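Local coordinates for protein PRD-containing transcription regulator (Lactobacillus casei, PDB 3NUF) that is probably a transcription regulator, built on an all-helical PRD of the kind that in related proteins links gene control to the sugar phosphotransferase system, at residues Gln52-His57 against Ser109-Ala114; Thr29-Tyr34 against Asn56-Met61; Leu62-Ser65 against Leu71-Val74. All coordinates share one frame; numbering follows the deposited sequence. Where two conformers were deposited one is given.

Contact 1. Residues Gln52-His57 against Ser109-Ala114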
loop_
_atom_site.group_PDB
_atom_site.type_symbol
_atom_site.label_atom_id
_atom_site.label_comp_id
_atom_site.label_asym_id
_atom_site.label_seq_id
_atom_site.Cartn_x
_atom_site.Cartn_y
_atom_site.Cartn_z
ATOM N N GLN A 52 -1.795 5.481 -8.639
ATOM C CA GLN A 52 -3.245 5.349 -8.721
ATOM C C GLN A 52 -3.728 3.962 -8.317
ATOM O O GLN A 52 -4.657 3.798 -7.507
ATOM C CB GLN A 52 -3.721 5.621 -10.163
ATOM C CG GLN A 52 -3.785 7.055 -10.563
ATOM C CD GLN A 52 -4.310 7.205 -11.999
ATOM O OE1 GLN A 52 -5.360 6.673 -12.320
ATOM N NE2 GLN A 52 -3.587 7.933 -12.822
ATOM N N VAL A 53 -3.115 2.946 -8.892
ATOM C CA VAL A 53 -3.456 1.564 -8.611
ATOM C C VAL A 53 -3.169 1.216 -7.154
ATOM O O VAL A 53 -3.971 0.604 -6.473
ATOM C CB VAL A 53 -2.712 0.638 -9.601
ATOM C CG1 VAL A 53 -2.924 -0.810 -9.283
ATOM C CG2 VAL A 53 -3.183 0.898 -11.037
ATOM N N LEU A 54 -2.063 1.684 -6.658
ATOM C CA LEU A 54 -1.706 1.519 -5.231
ATOM C C LEU A 54 -2.714 2.151 -4.306
ATOM O O LEU A 54 -3.190 1.570 -3.317
ATOM C CB LEU A 54 -0.317 2.078 -4.939
ATOM C CG LEU A 54 0.088 2.092 -3.487
ATOM C CD1 LEU A 54 0.342 0.656 -2.989
ATOM C CD2 LEU A 54 1.342 2.991 -3.268
ATOM N N THR A 55 -3.096 3.388 -4.619
ATOM C CA THR A 55 -4.042 4.128 -3.802
ATOM C C THR A 55 -5.351 3.407 -3.717
ATOM O O THR A 55 -5.952 3.306 -2.650
ATOM C CB THR A 55 -4.228 5.586 -4.337
ATOM O OG1 THR A 55 -2.992 6.248 -4.205
ATOM C CG2 THR A 55 -5.283 6.341 -3.549
ATOM N N ASN A 56 -5.861 2.905 -4.842
ATOM C CA ASN A 56 -7.118 2.187 -4.832
ATOM C C ASN A 56 -7.047 1.019 -3.844
ATOM O O ASN A 56 -7.962 0.784 -3.050
ATOM C CB ASN A 56 -7.483 1.697 -6.266
ATOM C CG ASN A 56 -8.793 0.945 -6.322
ATOM O OD1 ASN A 56 -9.848 1.559 -6.305
ATOM N ND2 ASN A 56 -8.725 -0.409 -6.333
ATOM N N HIS A 57 -5.940 0.300 -3.894
ATOM C CA HIS A 57 -5.800 -0.868 -3.023
ATOM C C HIS A 57 -5.639 -0.454 -1.556
ATOM O O HIS A 57 -6.224 -1.082 -0.658
ATOM C CB HIS A 57 -4.638 -1.752 -3.437
ATOM C CG HIS A 57 -4.622 -3.051 -2.702
ATOM N ND1 HIS A 57 -5.670 -3.950 -2.829
ATOM C CD2 HIS A 57 -3.790 -3.552 -1.755
ATOM C CE1 HIS A 57 -5.454 -4.963 -1.992
ATOM N NE2 HIS A 57 -4.319 -4.754 -1.338
ATOM N N SER A 109 2.191 -6.747 -1.634
ATOM C CA SER A 109 3.579 -6.898 -2.069
ATOM C C SER A 109 3.770 -6.763 -3.567
ATOM O O SER A 109 4.837 -6.298 -4.000
ATOM C CB SER A 109 4.156 -8.214 -1.531
ATOM O OG SER A 109 3.736 -9.328 -2.277
ATOM N N ILE A 110 2.776 -7.137 -4.335
ATOM C CA ILE A 110 2.913 -7.037 -5.793
ATOM C C ILE A 110 3.042 -5.594 -6.255
ATOM O O ILE A 110 3.721 -5.334 -7.249
ATOM C CB ILE A 110 1.720 -7.741 -6.470
ATOM C CG1 ILE A 110 1.618 -9.193 -6.039
ATOM C CG2 ILE A 110 1.769 -7.647 -8.018
ATOM C CD1 ILE A 110 2.875 -10.011 -6.158
ATOM N N HIS A 111 2.441 -4.650 -5.566
ATOM C CA HIS A 111 2.576 -3.251 -5.910
ATOM C C HIS A 111 4.021 -2.830 -5.747
ATOM O O HIS A 111 4.561 -2.136 -6.573
ATOM C CB HIS A 111 1.647 -2.425 -5.061
ATOM C CG HIS A 111 0.210 -2.674 -5.324
ATOM N ND1 HIS A 111 -0.582 -1.793 -6.017
ATOM C CD2 HIS A 111 -0.609 -3.674 -4.911
ATOM C CE1 HIS A 111 -1.811 -2.279 -6.085
ATOM N NE2 HIS A 111 -1.863 -3.423 -5.429
ATOM N N PHE A 112 4.663 -3.197 -4.648
ATOM C CA PHE A 112 6.065 -2.878 -4.427
ATOM C C PHE A 112 6.927 -3.619 -5.451
ATOM O O PHE A 112 7.921 -3.059 -5.929
ATOM C CB PHE A 112 6.512 -3.275 -3.011
ATOM C CG PHE A 112 5.943 -2.442 -1.929
ATOM C CD1 PHE A 112 6.403 -1.171 -1.708
ATOM C CD2 PHE A 112 4.992 -2.928 -1.065
ATOM C CE1 PHE A 112 5.878 -0.379 -0.685
ATOM C CE2 PHE A 112 4.453 -2.150 -0.049
ATOM C CZ PHE A 112 4.831 -0.881 0.125
ATOM N N GLU A 113 6.620 -4.869 -5.774
ATOM C CA GLU A 113 7.401 -5.641 -6.726
ATOM C C GLU A 113 7.330 -4.987 -8.117
ATOM O O GLU A 113 8.372 -4.860 -8.805
ATOM C CB GLU A 113 6.881 -7.079 -6.716
ATOM C CG GLU A 113 7.835 -8.153 -7.250
ATOM C CD GLU A 113 8.954 -8.527 -6.297
ATOM O OE1 GLU A 113 9.323 -7.736 -5.395
ATOM O OE2 GLU A 113 9.571 -9.616 -6.489
ATOM N N ALA A 114 6.138 -4.590 -8.540
ATOM C CA ALA A 114 5.965 -3.917 -9.833
ATOM C C ALA A 114 6.721 -2.585 -9.874
ATOM O O ALA A 114 7.313 -2.233 -10.929
ATOM C CB ALA A 114 4.496 -3.745 -10.134
#
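His111 reaches out from helix 104-115 and lays its imidazole against Val53, Leu54 and His57, three residues on one flank of helix 48-67. Each part of the ring has its own neighbour. His111 ND1 sits 3.6 Å from Leu54 CA, close to the backbone itself. His111 CE1 lies against both Val53 O, at 3.6 Å, and Val53 CG1, while His111 NE2 comes up to His57, 3.8 Å from its CB. At the root of the side chain, Leu54 CD1 packs against His111 CB at 3.9 Å. No hydrogen bond spans the two segments; across them the histidine contributes packing only. Its ring and that of His57 lie nearly parallel, with 18° between their planes, but they have slid past each other; the centroids are 5.3 Å apart and the overlap is slight.

The two helices run antiparallel, at 168°, with segment axes 10.5 Å apart, as neighbouring members of the helical bundle that makes up this PRD. Much of that spacing is bridged by the imidazole. With chi1 at -66° its CG lies anti to the carbonyl carbon, and the ring extends from a CB that points toward helix 48-67.

Further out, Val35 of helix 25-41 touches both Leu54 and Phe112, which brings a third helix in behind the pair. Phe112 also packs on Leu89 of helix 84-97. On the far side of helix 104-115, Glu113 OE1 accepts hydrogen bonds from Ser83 and Ser86, holding that helix to the beginning of helix 84-97.

Contact 2. Residues Thr29-Tyr34 against Asn56-Met61. With EDO (1,2-ethanediol), chain G; EDO (1,2-ethanediol), chain F.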
loop_
_atom_site.group_PDB
_atom_site.type_symbol
_atom_site.label_atom_id
_atom_site.label_comp_id
_atom_site.label_asym_id
_atom_site.label_seq_id
_atom_site.Cartn_x
_atom_site.Cartn_y
_atom_site.Cartn_z
ATOM N N THR A 29 -5.296 9.949 2.991
ATOM C CA THR A 29 -4.161 10.786 2.624
ATOM C C THR A 29 -2.936 10.420 3.440
ATOM O O THR A 29 -1.865 10.251 2.901
ATOM C CB THR A 29 -4.445 12.271 2.762
ATOM O OG1 THR A 29 -5.599 12.580 1.961
ATOM C CG2 THR A 29 -3.254 13.131 2.263
ATOM N N ALA A 30 -3.115 10.291 4.766
ATOM C CA ALA A 30 -2.016 9.914 5.645
ATOM C C ALA A 30 -1.382 8.587 5.235
ATOM O O ALA A 30 -0.153 8.448 5.181
ATOM C CB ALA A 30 -2.482 9.835 7.092
ATOM N N LEU A 31 -2.250 7.643 4.891
ATOM C CA LEU A 31 -1.754 6.290 4.526
ATOM C C LEU A 31 -0.970 6.320 3.191
ATOM O O LEU A 31 0.110 5.736 3.106
ATOM C CB LEU A 31 -2.930 5.302 4.467
ATOM C CG LEU A 31 -2.579 3.874 4.065
ATOM C CD1 LEU A 31 -1.535 3.280 5.007
ATOM C CD2 LEU A 31 -3.849 3.004 4.054
ATOM N N VAL A 32 -1.545 6.934 2.154
ATOM C CA VAL A 32 -0.808 7.059 0.902
ATOM C C VAL A 32 0.527 7.763 1.108
ATOM O O VAL A 32 1.578 7.315 0.605
ATOM C CB VAL A 32 -1.678 7.796 -0.145
ATOM C CG1 VAL A 32 -0.865 8.073 -1.414
ATOM C CG2 VAL A 32 -2.855 6.970 -0.502
ATOM N N ASN A 33 0.532 8.888 1.828
ATOM C CA ASN A 33 1.760 9.565 2.119
ATOM C C ASN A 33 2.780 8.647 2.805
ATOM O O ASN A 33 3.970 8.629 2.485
ATOM C CB ASN A 33 1.531 10.752 3.052
ATOM C CG ASN A 33 0.798 11.919 2.424
ATOM O OD1 ASN A 33 0.637 11.999 1.244
ATOM N ND2 ASN A 33 0.363 12.841 3.285
ATOM N N TYR A 34 2.302 7.897 3.828
ATOM C CA TYR A 34 3.153 6.969 4.580
ATOM C C TYR A 34 3.793 5.934 3.660
ATOM O O TYR A 34 5.012 5.662 3.723
ATOM C CB TYR A 34 2.355 6.302 5.702
ATOM C CG TYR A 34 3.019 5.143 6.374
ATOM C CD1 TYR A 34 3.852 5.344 7.451
ATOM C CD2 TYR A 34 2.804 3.840 5.954
ATOM C CE1 TYR A 34 4.449 4.285 8.081
ATOM C CE2 TYR A 34 3.436 2.782 6.562
ATOM C CZ TYR A 34 4.236 3.036 7.620
ATOM O OH TYR A 34 4.860 1.972 8.272
ATOM N N ASN A 56 -5.861 2.905 -4.842
ATOM C CA ASN A 56 -7.118 2.187 -4.832
ATOM C C ASN A 56 -7.047 1.019 -3.844
ATOM O O ASN A 56 -7.962 0.784 -3.050
ATOM C CB ASN A 56 -7.483 1.697 -6.266
ATOM C CG ASN A 56 -8.793 0.945 -6.322
ATOM O OD1 ASN A 56 -9.848 1.559 -6.305
ATOM N ND2 ASN A 56 -8.725 -0.409 -6.333
ATOM N N HIS A 57 -5.940 0.300 -3.894
ATOM C CA HIS A 57 -5.800 -0.868 -3.023
ATOM C C HIS A 57 -5.639 -0.454 -1.556
ATOM O O HIS A 57 -6.224 -1.082 -0.658
ATOM C CB HIS A 57 -4.638 -1.752 -3.437
ATOM C CG HIS A 57 -4.622 -3.051 -2.702
ATOM N ND1 HIS A 57 -5.670 -3.950 -2.829
ATOM C CD2 HIS A 57 -3.790 -3.552 -1.755
ATOM C CE1 HIS A 57 -5.454 -4.963 -1.992
ATOM N NE2 HIS A 57 -4.319 -4.754 -1.338
ATOM N N LEU A 58 -4.871 0.599 -1.315
ATOM C CA LEU A 58 -4.703 1.092 0.060
ATOM C C LEU A 58 -6.030 1.555 0.660
ATOM O O LEU A 58 -6.347 1.272 1.822
ATOM C CB LEU A 58 -3.661 2.180 0.166
ATOM C CG LEU A 58 -2.207 1.813 -0.073
ATOM C CD1 LEU A 58 -1.350 3.105 -0.220
ATOM C CD2 LEU A 58 -1.674 0.838 0.978
ATOM N N ILE A 59 -6.843 2.245 -0.124
ATOM C CA ILE A 59 -8.173 2.627 0.338
ATOM C C ILE A 59 -9.046 1.432 0.670
ATOM O O ILE A 59 -9.740 1.434 1.708
ATOM C CB ILE A 59 -8.844 3.556 -0.685
ATOM C CG1 ILE A 59 -8.110 4.907 -0.666
ATOM C CG2 ILE A 59 -10.337 3.764 -0.383
ATOM C CD1 ILE A 59 -8.499 5.879 -1.849
ATOM N N GLU A 60 -8.988 0.402 -0.163
ATOM C CA GLU A 60 -9.712 -0.821 0.118
ATOM C C GLU A 60 -9.260 -1.487 1.432
ATOM O O GLU A 60 -10.080 -1.890 2.252
ATOM C CB GLU A 60 -9.561 -1.796 -1.062
ATOM C CG GLU A 60 -10.168 -3.156 -0.804
ATOM C CD GLU A 60 -9.872 -4.169 -1.927
ATOM O OE1 GLU A 60 -10.258 -3.825 -3.074
ATOM O OE2 GLU A 60 -9.257 -5.258 -1.685
HETATM N N MSE A 61 -7.951 -1.563 1.627
HETATM C CA MSE A 61 -7.384 -2.128 2.881
HETATM C C MSE A 61 -7.788 -1.308 4.109
HETATM O O MSE A 61 -8.167 -1.855 5.129
HETATM C CB MSE A 61 -5.865 -2.177 2.810
HETATM C CG MSE A 61 -5.293 -3.136 1.786
HETATM SE SE MSE A 61 -3.372 -3.045 1.631
HETATM C CE MSE A 61 -3.004 -3.510 3.434
HETATM C C1 EDO G . 5.835 2.765 11.077
HETATM O O1 EDO G . 6.459 2.194 9.924
HETATM C C2 EDO G . 5.347 1.635 11.940
HETATM O O2 EDO G . 3.940 1.784 12.169
HETATM C C1 EDO F . -11.771 5.182 4.160
HETATM O O1 EDO F . -12.755 5.120 5.207
HETATM C C2 EDO F . -11.353 3.816 3.633
HETATM O O2 EDO F . -12.356 3.193 2.821
#
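A methyl group resting on a backbone carbonyl marks the meeting of Leu31 and Leu58: CD2 of Leu31 lies 3.8 Å from Leu58 O, marginally nearer than it comes to any atom of the Leu58 side chain. Its apolar neighbour is Leu58 CB, at 4.0 Å, so this one methyl settles against the base of the leucine opposite. Leu58 answers with its own tip. Its CG stands anti to the carbonyl carbon, chi1 -68°, and chi2 near 168° then carries CD1 outward to Val32, where it sits 4.1 Å from CA and 4.2 Å from CG2. The two leucine side chains thus pass at an angle, Leu31 reaching in toward helix 48-67 while Leu58 reaches out to Val32. The three residues are buried, and no hydrogen bond passes between the segments.

Other helices close round the patch. Ile97 packs on Leu31 and Val93 on Leu58, both from helix 84-97, and Leu11 meets Val32 from the N-terminal loop. Selenium-labelled Met61 carries the same apolar surface on to Val94 and Leu108.

Two 1,2-ethanediol molecules, probably from the crystallisation liquor, sit at the margins. One makes a weak hydrogen bond, 3.3 Å from its O2 to Ile59 O. The other lies at the edge of the Tyr34 ring, its O1 so near Tyr34 OH that the hydrogen bond modelled there is doubtful in detail.

Helix against helix through leucine and valine, with further helices sealing the sides, is the ordinary construction of a compact all-alpha bundle, here the PRD fold.

Contact 3. Residues Leu62-Ser65 against Leu71-Val74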
loop_
_atom_site.group_PDB
_atom_site.type_symbol
_atom_site.label_atom_id
_atom_site.label_comp_id
_atom_site.label_asym_id
_atom_site.label_seq_id
_atom_site.Cartn_x
_atom_site.Cartn_y
_atom_site.Cartn_z
ATOM N N LEU A 62 -7.680 0.022 4.024
ATOM C CA LEU A 62 -8.125 0.885 5.094
ATOM C C LEU A 62 -9.589 0.664 5.391
ATOM O O LEU A 62 -10.020 0.542 6.533
ATOM C CB LEU A 62 -7.779 2.341 4.744
ATOM C CG LEU A 62 -8.146 3.414 5.770
ATOM C CD1 LEU A 62 -7.388 3.157 7.054
ATOM C CD2 LEU A 62 -7.865 4.818 5.145
ATOM N N GLY A 63 -10.382 0.551 4.345
ATOM C CA GLY A 63 -11.794 0.262 4.536
ATOM C C GLY A 63 -12.040 -1.013 5.294
ATOM O O GLY A 63 -12.863 -1.077 6.229
ATOM N N ARG A 64 -11.316 -2.063 4.963
ATOM C CA ARG A 64 -11.457 -3.371 5.631
ATOM C C ARG A 64 -10.990 -3.322 7.058
ATOM O O ARG A 64 -11.583 -3.948 7.931
ATOM C CB ARG A 64 -10.700 -4.559 4.953
ATOM C CG ARG A 64 -11.397 -5.244 3.898
ATOM C CD ARG A 64 -10.723 -6.561 3.589
ATOM N NE ARG A 64 -9.462 -6.374 2.910
ATOM C CZ ARG A 64 -9.312 -5.976 1.665
ATOM N NH1 ARG A 64 -10.385 -5.695 0.916
ATOM N NH2 ARG A 64 -8.129 -5.892 1.138
ATOM N N SER A 65 -9.942 -2.540 7.339
ATOM C CA SER A 65 -9.453 -2.355 8.693
ATOM C C SER A 65 -10.498 -1.781 9.608
ATOM O O SER A 65 -10.530 -2.043 10.823
ATOM C CB SER A 65 -8.200 -1.447 8.739
ATOM O OG SER A 65 -8.460 -0.028 8.606
ATOM N N LEU A 71 -10.626 -10.708 4.866
ATOM C CA LEU A 71 -9.494 -10.794 3.954
ATOM C C LEU A 71 -9.917 -11.459 2.611
ATOM O O LEU A 71 -10.417 -12.577 2.627
ATOM C CB LEU A 71 -8.423 -11.660 4.627
ATOM C CG LEU A 71 -7.287 -12.180 3.767
ATOM C CD1 LEU A 71 -6.348 -11.056 3.326
ATOM C CD2 LEU A 71 -6.533 -13.250 4.544
ATOM N N PRO A 72 -9.675 -10.831 1.457
ATOM C CA PRO A 72 -9.931 -11.533 0.168
ATOM C C PRO A 72 -9.120 -12.828 0.089
ATOM O O PRO A 72 -7.911 -12.812 0.361
ATOM C CB PRO A 72 -9.455 -10.532 -0.883
ATOM C CG PRO A 72 -9.683 -9.176 -0.163
ATOM C CD PRO A 72 -9.295 -9.418 1.241
ATOM N N ALA A 73 -9.769 -13.920 -0.305
ATOM C CA ALA A 73 -9.129 -15.203 -0.312
ATOM C C ALA A 73 -7.808 -15.124 -1.027
ATOM O O ALA A 73 -7.738 -14.591 -2.150
ATOM C CB ALA A 73 -10.041 -16.227 -0.998
ATOM N N VAL A 74 -6.783 -15.752 -0.479
ATOM C CA VAL A 74 -5.424 -15.678 -1.037
ATOM C C VAL A 74 -4.696 -17.011 -0.798
ATOM O O VAL A 74 -4.954 -17.700 0.207
ATOM C CB VAL A 74 -4.648 -14.483 -0.458
ATOM C CG1 VAL A 74 -4.422 -14.625 1.023
ATOM C CG2 VAL A 74 -3.363 -14.239 -1.196
#
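Leaving helix 48-67, the chain turns into the long loop that leads to helix 84-97, and this contact is where the loop passes the last turns of the helix it has just left. Arg64 and Pro72 make it, approaching from opposite directions. Pro72 comes down edge-on, with its CD over one face of the Arg64 guanidinium, 3.4 Å above the plane and over its centre. That same Pro72 CD is 3.5 Å from both Arg64 CZ and Arg64 NE. Pro72 CG follows a little farther off, 3.7 Å from Arg64 CZ. Below the charged head, the aliphatic stem of the arginine runs past Leu71, with Arg64 CD 4.3 Å from Leu71 N.

The arginine chain bends at chi3 (-72°), which turns the guanidinium face to the proline, while NE and NH1 pair with other residues. NE forms a salt bridge with Glu104 OE2, at the start of helix 104-115. NH1 also pairs with Glu60 OE2, one turn back on its own helix, though Glu60 has two conformers, so this bridge may be only partly populated. The bond to Glu104 and the proline on the face would together limit rotation of the group. With an alanine here, Glu104 would probably lose its cationic mate and Pro72 would face a gap, so the loop could shift.

Next along the helix, Ser65 OG bonds back to Leu62 O at 2.7 Å, in the carbonyl plane and on a lone pair (123° at the oxygen), a side-chain-to-backbone bond of the kind serines commonly make within helices.

The arginine thus stands at the edge of the helical PRD bundle, packed by a loop proline and salt-bridged to a neighbouring helix, and its one side chain joins helix 48-67, the start of helix 104-115 and the loop that leads to helix 84-97.

In the fold
From the N terminus, contact 2 closes first, bringing helix 25-41 against the middle of helix 48-67. Contact 1 starts from the same part of helix 48-67 that contact 2 has reached, sharing Asn56 and His57, and closes a much longer loop when helix 104-115 returns to helix 48-67. Contact 3 is nested inside that loop: it opens at Leu62-Ser65, after contact 2 has closed, and shuts a short turn at Leu71-Val74. All three use helix 48-67, which acts as the common strut between helix 25-41, helix 104-115 and the loop before helix 84-97. Thr55 touches Val32, and Leu31 touches Leu62, so the contacts are continuous along it.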